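Local coordinates for succinylglutamate desuccinylase (Chromobacterium violaceum, PDB 1YW4), which probably hydrolyses N-succinylglutamate to succinate and glutamate, the last step of arginine breakdown by the succinyltransferase pathway, with one zinc ion per subunit, at residues G45-H56 against A139-H149; I152-F160 against A276-L284. All coordinates share one frame; numbering follows the deposited sequence.

Overall arrangement
Contact 1 comes first along the chain and closes before contact 2 opens. It pairs strand 48-53 with strand 143-151 in the buried middle of the zinc-dependent catalytic domain. The chain then leaves strand 143-151 and enters the loop 152-160, which makes contact 2 with residues 276-284 of the barrel-sandwich hybrid domain. The centres of the two contacts are about 26 Å apart, and the segments do not touch otherwise. Contact 1 carries two zinc ligands at its C-terminal end. Contact 2 joins the two domains, and the Phe-160 side chain is about 9 Å from the zinc (nearest atoms). Strand 143-151 thus runs from the metal site into the loop that meets the second domain.

Contact 1. Residues G45-H56 against A139-H149; sequences GADSVLLSCGVH and ARARKLHYDLH. With ZN (zinc ion), chain C.
Two parallel strands of the catalytic domain, 48-53 and 143-149, run side by side at the zinc site, their axes 12° apart. His-149 ends its strand segment, and His-56 lies in the loop just after strand 48-53. The ladder runs from Ser-48 N with Arg-142 O to Leu-148 N with Ser-52 O. Leu-50 O takes two donors: Tyr-146 N gives the ladder bond, while His-145 ND1 comes from above the carbonyl plane at 3.1 Å. This bond helps fix the His-145 ring. Leu-50 CD2 lies over one face of that ring, 3.6 Å from its centroid, in a CH-pi contact. Phe-198 meets the same ring edge-to-face.

At the N-terminal end Asp-47 grips Arg-142 three times: OD1 accepts from the backbone N, and OD2 forms the salt bridge with NE (3.0 Å, weak) and NH2 (3.1 Å). The carboxylate and guanidinium planes are 61° apart. OD2 stays near the guanidinium plane, but NH2 reaches it from above the carboxylate plane, unlike in the flat two-pronged pair.

Toward the metal, Ser-52 OG donates to Asp-147 OD1 at 2.6 Å. Asp-147 OD2 accepts a short bond from His-149 NE2 (2.5 Å); OD2 lies in the histidine ring plane, but the N-H arrives from well above the carboxylate plane. Asp-147 CG, anti to N (chi1 -176°), swings the carboxylate toward the neighbouring strand, where OD1 meets Ser-52 OG, and OD2 stays by His-149. Ser-52 thus positions a second-shell carboxylate behind a zinc ligand. His-149 ND1 and His-56 ND1 each bind the zinc at 2.3 Å, and Glu-59 and a water complete the ligands. Asp-104 holds His-56 NE2. Zinc ligands at and just beyond the C-terminal ends of parallel strands are characteristic of the zinc carboxypeptidase-like fold of the AspA/AstE family.

Contact 2. Residues I152-F160 against A276-L284; sequences IRGSVFEKF and ADSVENFTL
Phe-282 meets both Phe-157 and Phe-160 in a small aromatic cluster. Its own edge points at the face of Phe-160, with CE2 over the ring centre and the two centroids 4.7 Å apart. Phe-157 turns its edge to the face of Phe-282 in an offset edge-to-face pair, and its CD2 comes 3.6 Å from Phe-282 CG. Val-156 packs beside them against Phe-282 CB.

Next outward the two backbones are joined by a single bridge. Asn-281 N donates to Gly-154 O at 2.8 Å, and Val-156 N donates to Asn-281 O at 2.9 Å. Ser-155 OG accepts from Phe-157 N in an ST turn. The amide of Asn-281 uses OD1 for Phe-310 N.

At the outer edge Arg-153 turns the edge of its guanidinium to the turn 276-279. Its chain is extended at first (chi1 -180°) and bends at chi3. NH1 then donates to two carbonyls, Asp-277 O at 3.0 Å and Val-279 O at 2.9 Å. A water links NH2 to Asp-277 O. At this point the domains meet through an aromatic cluster and direct polar bonds whose acceptors are backbone carbonyls, so the arginine is held by neutral oxygens and not by a carboxylate.

Contact 1. Residues G45-H56 against A139-H149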
loop_
_atom_site.group_PDB
_atom_site.type_symbol
_atom_site.label_atom_id
_atom_site.label_comp_id
_atom_site.label_asym_id
_atom_site.label_seq_id
_atom_site.Cartn_x
_atom_site.Cartn_y
_atom_site.Cartn_z
ATOM N N GLY A 45 -36.667 -12.953 -2.390
ATOM C CA GLY A 45 -35.675 -13.589 -1.549
ATOM C C GLY A 45 -34.503 -14.219 -2.278
ATOM O O GLY A 45 -33.569 -14.699 -1.638
ATOM N N ALA A 46 -34.538 -14.227 -3.607
ATOM C CA ALA A 46 -33.447 -14.815 -4.383
ATOM C C ALA A 46 -32.343 -13.794 -4.656
ATOM O O ALA A 46 -32.594 -12.590 -4.683
ATOM C CB ALA A 46 -33.984 -15.367 -5.695
ATOM N N ASP A 47 -31.116 -14.272 -4.843
ATOM C CA ASP A 47 -30.005 -13.368 -5.127
ATOM C C ASP A 47 -30.292 -12.649 -6.431
ATOM O O ASP A 47 -30.881 -13.223 -7.342
ATOM C CB ASP A 47 -28.686 -14.128 -5.264
ATOM C CG ASP A 47 -28.194 -14.688 -3.942
ATOM O OD1 ASP A 47 -28.375 -14.009 -2.909
ATOM O OD2 ASP A 47 -27.615 -15.796 -3.946
ATOM N N SER A 48 -29.861 -11.395 -6.522
ATOM C CA SER A 48 -30.095 -10.603 -7.720
ATOM C C SER A 48 -28.806 -10.405 -8.494
ATOM O O SER A 48 -27.813 -9.913 -7.959
ATOM C CB SER A 48 -30.697 -9.257 -7.338
ATOM O OG SER A 48 -31.987 -9.441 -6.765
ATOM N N VAL A 49 -28.829 -10.784 -9.765
ATOM C CA VAL A 49 -27.645 -10.676 -10.597
ATOM C C VAL A 49 -27.831 -9.764 -11.796
ATOM O O VAL A 49 -28.792 -9.900 -12.538
ATOM C CB VAL A 49 -27.200 -12.082 -11.068
ATOM C CG1 VAL A 49 -26.027 -11.978 -12.026
ATOM C CG2 VAL A 49 -26.804 -12.921 -9.850
ATOM N N LEU A 50 -26.910 -8.815 -11.960
ATOM C CA LEU A 50 -26.938 -7.893 -13.091
ATOM C C LEU A 50 -25.727 -8.193 -13.964
ATOM O O LEU A 50 -24.591 -8.092 -13.505
ATOM C CB LEU A 50 -26.864 -6.437 -12.613
ATOM C CG LEU A 50 -26.669 -5.386 -13.718
ATOM C CD1 LEU A 50 -27.786 -5.518 -14.736
ATOM C CD2 LEU A 50 -26.654 -3.976 -13.122
ATOM N N LEU A 51 -25.965 -8.597 -15.205
ATOM C CA LEU A 51 -24.874 -8.859 -16.131
ATOM C C LEU A 51 -24.998 -7.846 -17.267
ATOM O O LEU A 51 -26.002 -7.809 -17.980
ATOM C CB LEU A 51 -24.959 -10.268 -16.718
ATOM C CG LEU A 51 -24.989 -11.478 -15.764
ATOM C CD1 LEU A 51 -25.038 -12.760 -16.601
ATOM C CD2 LEU A 51 -23.767 -11.478 -14.859
ATOM N N SER A 52 -23.985 -7.013 -17.421
ATOM C CA SER A 52 -24.015 -6.048 -18.498
ATOM C C SER A 52 -22.849 -6.371 -19.426
ATOM O O SER A 52 -21.769 -6.761 -18.976
ATOM C CB SER A 52 -23.922 -4.620 -17.947
ATOM O OG SER A 52 -22.770 -4.435 -17.147
ATOM N N CYS A 53 -23.091 -6.259 -20.727
ATOM C CA CYS A 53 -22.062 -6.536 -21.719
ATOM C C CYS A 53 -22.271 -5.592 -22.883
ATOM O O CYS A 53 -23.331 -4.986 -23.004
ATOM C CB CYS A 53 -22.155 -7.987 -22.204
ATOM S SG CYS A 53 -23.752 -8.462 -22.890
ATOM N N GLY A 54 -21.265 -5.447 -23.737
ATOM C CA GLY A 54 -21.436 -4.551 -24.860
ATOM C C GLY A 54 -21.468 -3.083 -24.468
ATOM O O GLY A 54 -22.037 -2.275 -25.196
ATOM N N VAL A 55 -20.912 -2.732 -23.308
ATOM C CA VAL A 55 -20.843 -1.321 -22.927
ATOM C C VAL A 55 -20.008 -0.717 -24.058
ATOM O O VAL A 55 -20.237 0.417 -24.496
ATOM C CB VAL A 55 -20.131 -1.131 -21.561
ATOM C CG1 VAL A 55 -19.660 0.312 -21.401
ATOM C CG2 VAL A 55 -21.104 -1.471 -20.425
ATOM N N HIS A 56 -19.041 -1.509 -24.521
ATOM C CA HIS A 56 -18.190 -1.161 -25.652
ATOM C C HIS A 56 -18.634 -2.168 -26.723
ATOM O O HIS A 56 -18.562 -3.381 -26.519
ATOM C CB HIS A 56 -16.710 -1.311 -25.271
ATOM C CG HIS A 56 -16.239 -0.245 -24.331
ATOM N ND1 HIS A 56 -15.411 -0.505 -23.262
ATOM C CD2 HIS A 56 -16.537 1.073 -24.265
ATOM C CE1 HIS A 56 -15.225 0.605 -22.571
ATOM N NE2 HIS A 56 -15.899 1.579 -23.158
ATOM N N ALA A 139 -34.162 -5.995 -4.583
ATOM C CA ALA A 139 -33.376 -7.125 -4.105
ATOM C C ALA A 139 -33.474 -7.309 -2.590
ATOM O O ALA A 139 -33.400 -6.345 -1.831
ATOM C CB ALA A 139 -31.919 -6.944 -4.510
ATOM N N ARG A 140 -33.635 -8.553 -2.156
ATOM C CA ARG A 140 -33.733 -8.844 -0.734
ATOM C C ARG A 140 -32.571 -9.709 -0.280
ATOM O O ARG A 140 -32.304 -9.828 0.913
ATOM C CB ARG A 140 -35.068 -9.525 -0.428
ATOM C CG ARG A 140 -36.243 -8.556 -0.508
ATOM C CD ARG A 140 -36.138 -7.523 0.609
ATOM N NE ARG A 140 -36.468 -6.169 0.171
ATOM C CZ ARG A 140 -37.651 -5.797 -0.305
ATOM N NH1 ARG A 140 -37.849 -4.537 -0.674
ATOM N NH2 ARG A 140 -38.634 -6.682 -0.417
ATOM N N ALA A 141 -31.881 -10.307 -1.244
ATOM C CA ALA A 141 -30.734 -11.148 -0.953
ATOM C C ALA A 141 -29.487 -10.435 -1.463
ATOM O O ALA A 141 -29.363 -9.218 -1.322
ATOM C CB ALA A 141 -30.893 -12.504 -1.629
ATOM N N ARG A 142 -28.569 -11.181 -2.064
ATOM C CA ARG A 142 -27.343 -10.579 -2.573
ATOM C C ARG A 142 -27.585 -9.731 -3.826
ATOM O O ARG A 142 -28.485 -10.008 -4.616
ATOM C CB ARG A 142 -26.314 -11.667 -2.880
ATOM C CG ARG A 142 -25.886 -12.500 -1.678
ATOM C CD ARG A 142 -24.728 -13.412 -2.047
ATOM N NE ARG A 142 -25.086 -14.367 -3.091
ATOM C CZ ARG A 142 -24.207 -15.101 -3.766
ATOM N NH1 ARG A 142 -22.910 -14.993 -3.513
ATOM N NH2 ARG A 142 -24.620 -15.946 -4.698
ATOM N N LYS A 143 -26.780 -8.686 -3.980
ATOM C CA LYS A 143 -26.846 -7.798 -5.139
ATOM C C LYS A 143 -25.494 -7.890 -5.858
ATOM O O LYS A 143 -24.490 -7.353 -5.387
ATOM C CB LYS A 143 -27.133 -6.366 -4.683
ATOM C CG LYS A 143 -28.545 -6.189 -4.131
ATOM C CD LYS A 143 -28.799 -4.777 -3.636
ATOM C CE LYS A 143 -27.921 -4.441 -2.452
ATOM N NZ LYS A 143 -28.167 -5.370 -1.312
ATOM N N LEU A 144 -25.482 -8.577 -6.998
ATOM C CA LEU A 144 -24.256 -8.794 -7.756
ATOM C C LEU A 144 -24.292 -8.237 -9.176
ATOM O O LEU A 144 -25.231 -8.483 -9.927
ATOM C CB LEU A 144 -23.961 -10.295 -7.815
ATOM C CG LEU A 144 -23.897 -11.043 -6.480
ATOM C CD1 LEU A 144 -23.818 -12.546 -6.742
ATOM C CD2 LEU A 144 -22.698 -10.575 -5.686
ATOM N N HIS A 145 -23.244 -7.505 -9.532
ATOM C CA HIS A 145 -23.124 -6.899 -10.848
ATOM C C HIS A 145 -21.763 -7.157 -11.484
ATOM O O HIS A 145 -20.734 -6.777 -10.934
ATOM C CB HIS A 145 -23.349 -5.391 -10.749
ATOM C CG HIS A 145 -23.147 -4.668 -12.043
ATOM N ND1 HIS A 145 -23.281 -5.284 -13.269
ATOM C CD2 HIS A 145 -22.856 -3.373 -12.303
ATOM C CE1 HIS A 145 -23.085 -4.396 -14.228
ATOM N NE2 HIS A 145 -22.825 -3.230 -13.668
ATOM N N TYR A 146 -21.763 -7.812 -12.637
ATOM C CA TYR A 146 -20.524 -8.081 -13.343
ATOM C C TYR A 146 -20.662 -7.411 -14.695
ATOM O O TYR A 146 -21.530 -7.757 -15.504
ATOM C CB TYR A 146 -20.302 -9.583 -13.516
ATOM C CG TYR A 146 -20.315 -10.328 -12.201
ATOM C CD1 TYR A 146 -19.291 -10.158 -11.265
ATOM C CD2 TYR A 146 -21.385 -11.156 -11.869
ATOM C CE1 TYR A 146 -19.337 -10.795 -10.023
ATOM C CE2 TYR A 146 -21.445 -11.798 -10.636
ATOM C CZ TYR A 146 -20.422 -11.613 -9.718
ATOM O OH TYR A 146 -20.492 -12.237 -8.493
ATOM N N ASP A 147 -19.832 -6.396 -14.896
ATOM C CA ASP A 147 -19.819 -5.667 -16.145
ATOM C C ASP A 147 -18.683 -6.344 -16.916
ATOM O O ASP A 147 -17.512 -6.228 -16.557
ATOM C CB ASP A 147 -19.543 -4.186 -15.884
ATOM C CG ASP A 147 -19.610 -3.362 -17.144
ATOM O OD1 ASP A 147 -20.375 -3.763 -18.056
ATOM O OD2 ASP A 147 -18.908 -2.328 -17.217
ATOM N N LEU A 148 -19.063 -7.075 -17.959
ATOM C CA LEU A 148 -18.145 -7.858 -18.784
ATOM C C LEU A 148 -17.501 -7.117 -19.957
ATOM O O LEU A 148 -18.194 -6.572 -20.804
ATOM C CB LEU A 148 -18.893 -9.089 -19.305
ATOM C CG LEU A 148 -19.814 -9.758 -18.278
ATOM C CD1 LEU A 148 -20.445 -11.034 -18.860
ATOM C CD2 LEU A 148 -18.996 -10.097 -17.037
ATOM N N HIS A 149 -16.170 -7.145 -20.008
ATOM C CA HIS A 149 -15.408 -6.466 -21.045
ATOM C C HIS A 149 -14.292 -7.338 -21.625
ATOM O O HIS A 149 -13.940 -8.378 -21.062
ATOM C CB HIS A 149 -14.743 -5.205 -20.460
ATOM C CG HIS A 149 -15.708 -4.145 -20.022
ATOM N ND1 HIS A 149 -15.841 -2.943 -20.682
ATOM C CD2 HIS A 149 -16.563 -4.093 -18.973
ATOM C CE1 HIS A 149 -16.734 -2.194 -20.062
ATOM N NE2 HIS A 149 -17.188 -2.869 -19.020
HETATM ZN ZN ZN C . -14.343 -2.340 -22.363
HETATM O O HOH W 1 -31.351 -10.103 -3.953
HETATM O O HOH W 2 -34.728 -10.619 -3.771
HETATM O O HOH W 3 -18.983 -7.214 -23.580
HETATM O O HOH W 4 -19.783 -4.205 -20.853
HETATM O O HOH W 5 -12.152 -3.087 -22.105
#

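Contact 2. Residues I152-F160 against A276-L284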
loop_
_atom_site.group_PDB
_atom_site.type_symbol
_atom_site.label_atom_id
_atom_site.label_comp_id
_atom_site.label_asym_id
_atom_site.label_seq_id
_atom_site.Cartn_x
_atom_site.Cartn_y
_atom_site.Cartn_z
ATOM N N ILE A 152 -8.370 -4.733 -26.643
ATOM C CA ILE A 152 -7.437 -4.908 -27.752
ATOM C C ILE A 152 -6.026 -5.122 -27.204
ATOM O O ILE A 152 -5.332 -6.044 -27.620
ATOM C CB ILE A 152 -7.413 -3.670 -28.683
ATOM C CG1 ILE A 152 -8.736 -3.539 -29.444
ATOM C CG2 ILE A 152 -6.250 -3.777 -29.672
ATOM C CD1 ILE A 152 -9.900 -3.065 -28.599
ATOM N N ARG A 153 -5.602 -4.262 -26.280
ATOM C CA ARG A 153 -4.265 -4.372 -25.683
ATOM C C ARG A 153 -4.239 -5.567 -24.737
ATOM O O ARG A 153 -5.133 -5.725 -23.904
ATOM C CB ARG A 153 -3.910 -3.091 -24.915
ATOM C CG ARG A 153 -2.522 -3.098 -24.251
ATOM C CD ARG A 153 -2.291 -1.850 -23.403
ATOM N NE ARG A 153 -2.422 -0.616 -24.180
ATOM C CZ ARG A 153 -1.559 -0.222 -25.108
ATOM N NH1 ARG A 153 -0.490 -0.964 -25.381
ATOM N NH2 ARG A 153 -1.762 0.915 -25.761
ATOM N N GLY A 154 -3.215 -6.406 -24.879
ATOM C CA GLY A 154 -3.079 -7.581 -24.036
ATOM C C GLY A 154 -2.641 -7.243 -22.625
ATOM O O GLY A 154 -2.382 -6.081 -22.300
ATOM N N SER A 155 -2.538 -8.258 -21.780
ATOM C CA SER A 155 -2.152 -8.034 -20.399
ATOM C C SER A 155 -1.350 -9.184 -19.791
ATOM O O SER A 155 -1.521 -10.336 -20.179
ATOM C CB SER A 155 -3.413 -7.785 -19.569
ATOM O OG SER A 155 -3.138 -7.807 -18.186
ATOM N N VAL A 156 -0.472 -8.870 -18.842
ATOM C CA VAL A 156 0.321 -9.901 -18.175
ATOM C C VAL A 156 -0.643 -10.831 -17.451
ATOM O O VAL A 156 -0.401 -12.034 -17.334
ATOM C CB VAL A 156 1.289 -9.299 -17.144
ATOM C CG1 VAL A 156 1.901 -10.417 -16.291
ATOM C CG2 VAL A 156 2.380 -8.517 -17.859
ATOM N N PHE A 157 -1.737 -10.257 -16.960
ATOM C CA PHE A 157 -2.763 -11.024 -16.271
ATOM C C PHE A 157 -3.945 -11.100 -17.226
ATOM O O PHE A 157 -4.831 -10.248 -17.198
ATOM C CB PHE A 157 -3.169 -10.328 -14.964
ATOM C CG PHE A 157 -2.041 -10.196 -13.977
ATOM C CD1 PHE A 157 -1.510 -11.322 -13.354
ATOM C CD2 PHE A 157 -1.505 -8.951 -13.680
ATOM C CE1 PHE A 157 -0.456 -11.207 -12.447
ATOM C CE2 PHE A 157 -0.449 -8.822 -12.771
ATOM C CZ PHE A 157 0.073 -9.955 -12.156
ATOM N N GLU A 158 -3.915 -12.110 -18.091
ATOM C CA GLU A 158 -4.941 -12.361 -19.099
ATOM C C GLU A 158 -6.315 -11.851 -18.685
ATOM O O GLU A 158 -6.867 -10.942 -19.299
ATOM C CB GLU A 158 -5.026 -13.867 -19.372
ATOM C CG GLU A 158 -4.694 -14.283 -20.795
ATOM C CD GLU A 158 -5.839 -14.049 -21.757
ATOM O OE1 GLU A 158 -6.903 -14.679 -21.568
ATOM O OE2 GLU A 158 -5.675 -13.241 -22.700
ATOM N N LYS A 159 -6.858 -12.443 -17.632
ATOM C CA LYS A 159 -8.164 -12.058 -17.143
ATOM C C LYS A 159 -8.026 -11.366 -15.794
ATOM O O LYS A 159 -7.405 -11.904 -14.876
ATOM C CB LYS A 159 -9.040 -13.304 -17.031
ATOM C CG LYS A 159 -9.212 -14.024 -18.366
ATOM C CD LYS A 159 -9.829 -15.396 -18.194
ATOM C CE LYS A 159 -8.912 -16.311 -17.403
ATOM N NZ LYS A 159 -9.538 -17.638 -17.130
ATOM N N PHE A 160 -8.577 -10.160 -15.678
ATOM C CA PHE A 160 -8.498 -9.446 -14.416
ATOM C C PHE A 160 -9.755 -8.638 -14.128
ATOM O O PHE A 160 -10.583 -8.412 -15.011
ATOM C CB PHE A 160 -7.235 -8.568 -14.367
ATOM C CG PHE A 160 -7.254 -7.381 -15.300
ATOM C CD1 PHE A 160 -7.757 -6.157 -14.877
ATOM C CD2 PHE A 160 -6.762 -7.490 -16.604
ATOM C CE1 PHE A 160 -7.774 -5.056 -15.738
ATOM C CE2 PHE A 160 -6.776 -6.399 -17.471
ATOM C CZ PHE A 160 -7.283 -5.181 -17.037
ATOM N N ALA A 276 7.178 -0.179 -25.700
ATOM C CA ALA A 276 6.628 -0.490 -27.017
ATOM C C ALA A 276 5.160 -0.082 -27.072
ATOM O O ALA A 276 4.440 -0.183 -26.079
ATOM C CB ALA A 276 6.768 -1.980 -27.297
ATOM N N ASP A 277 4.718 0.372 -28.241
ATOM C CA ASP A 277 3.338 0.810 -28.418
ATOM C C ASP A 277 2.343 -0.288 -28.061
ATOM O O ASP A 277 1.197 -0.008 -27.715
ATOM C CB ASP A 277 3.107 1.252 -29.864
ATOM C CG ASP A 277 1.789 1.978 -30.046
ATOM O OD1 ASP A 277 1.675 3.134 -29.580
ATOM O OD2 ASP A 277 0.862 1.393 -30.648
ATOM N N SER A 278 2.788 -1.537 -28.145
ATOM C CA SER A 278 1.934 -2.677 -27.837
ATOM C C SER A 278 2.210 -3.268 -26.456
ATOM O O SER A 278 1.832 -4.408 -26.185
ATOM C CB SER A 278 2.132 -3.772 -28.884
ATOM O OG SER A 278 3.418 -4.360 -28.748
ATOM N N VAL A 279 2.872 -2.511 -25.585
ATOM C CA VAL A 279 3.174 -3.009 -24.242
ATOM C C VAL A 279 1.904 -3.506 -23.547
ATOM O O VAL A 279 0.875 -2.831 -23.559
ATOM C CB VAL A 279 3.844 -1.909 -23.367
ATOM C CG1 VAL A 279 2.924 -0.712 -23.224
ATOM C CG2 VAL A 279 4.202 -2.477 -21.999
ATOM N N GLU A 280 1.978 -4.691 -22.947
ATOM C CA GLU A 280 0.826 -5.275 -22.259
ATOM C C GLU A 280 0.525 -4.588 -20.933
ATOM O O GLU A 280 1.417 -4.030 -20.293
ATOM C CB GLU A 280 1.058 -6.769 -22.000
ATOM C CG GLU A 280 1.021 -7.639 -23.248
ATOM C CD GLU A 280 1.254 -9.109 -22.954
ATOM O OE1 GLU A 280 1.124 -9.923 -23.892
ATOM O OE2 GLU A 280 1.568 -9.457 -21.796
ATOM N N ASN A 281 -0.741 -4.634 -20.522
ATOM C CA ASN A 281 -1.131 -4.038 -19.254
ATOM C C ASN A 281 -0.512 -4.851 -18.124
ATOM O O ASN A 281 -0.328 -6.067 -18.247
ATOM C CB ASN A 281 -2.655 -4.030 -19.077
ATOM C CG ASN A 281 -3.339 -2.968 -19.909
ATOM O OD1 ASN A 281 -2.975 -1.790 -19.854
ATOM N ND2 ASN A 281 -4.351 -3.377 -20.680
ATOM N N PHE A 282 -0.209 -4.165 -17.028
ATOM C CA PHE A 282 0.391 -4.761 -15.837
ATOM C C PHE A 282 1.835 -5.179 -16.062
ATOM O O PHE A 282 2.374 -6.001 -15.322
ATOM C CB PHE A 282 -0.443 -5.952 -15.358
ATOM C CG PHE A 282 -1.789 -5.564 -14.806
ATOM C CD1 PHE A 282 -1.892 -4.866 -13.603
ATOM C CD2 PHE A 282 -2.955 -5.888 -15.496
ATOM C CE1 PHE A 282 -3.142 -4.496 -13.096
ATOM C CE2 PHE A 282 -4.206 -5.523 -14.997
ATOM C CZ PHE A 282 -4.302 -4.828 -13.798
ATOM N N THR A 283 2.464 -4.617 -17.091
ATOM C CA THR A 283 3.862 -4.934 -17.361
ATOM C C THR A 283 4.700 -4.402 -16.201
ATOM O O THR A 283 4.605 -3.226 -15.853
ATOM C CB THR A 283 4.354 -4.282 -18.665
ATOM O OG1 THR A 283 3.724 -4.913 -19.785
ATOM C CG2 THR A 283 5.863 -4.421 -18.793
ATOM N N LEU A 284 5.514 -5.276 -15.612
ATOM C CA LEU A 284 6.374 -4.929 -14.483
ATOM C C LEU A 284 7.476 -3.937 -14.862
ATOM O O LEU A 284 8.161 -4.112 -15.872
ATOM C CB LEU A 284 7.023 -6.197 -13.908
ATOM C CG LEU A 284 7.888 -6.054 -12.648
ATOM C CD1 LEU A 284 6.989 -6.043 -11.413
ATOM C CD2 LEU A 284 8.882 -7.226 -12.552
HETATM O O HOH W 6 -5.951 -6.030 -21.281
HETATM O O HOH W 7 0.353 2.521 -27.446
HETATM O O HOH W 8 -0.688 -5.703 -26.420
#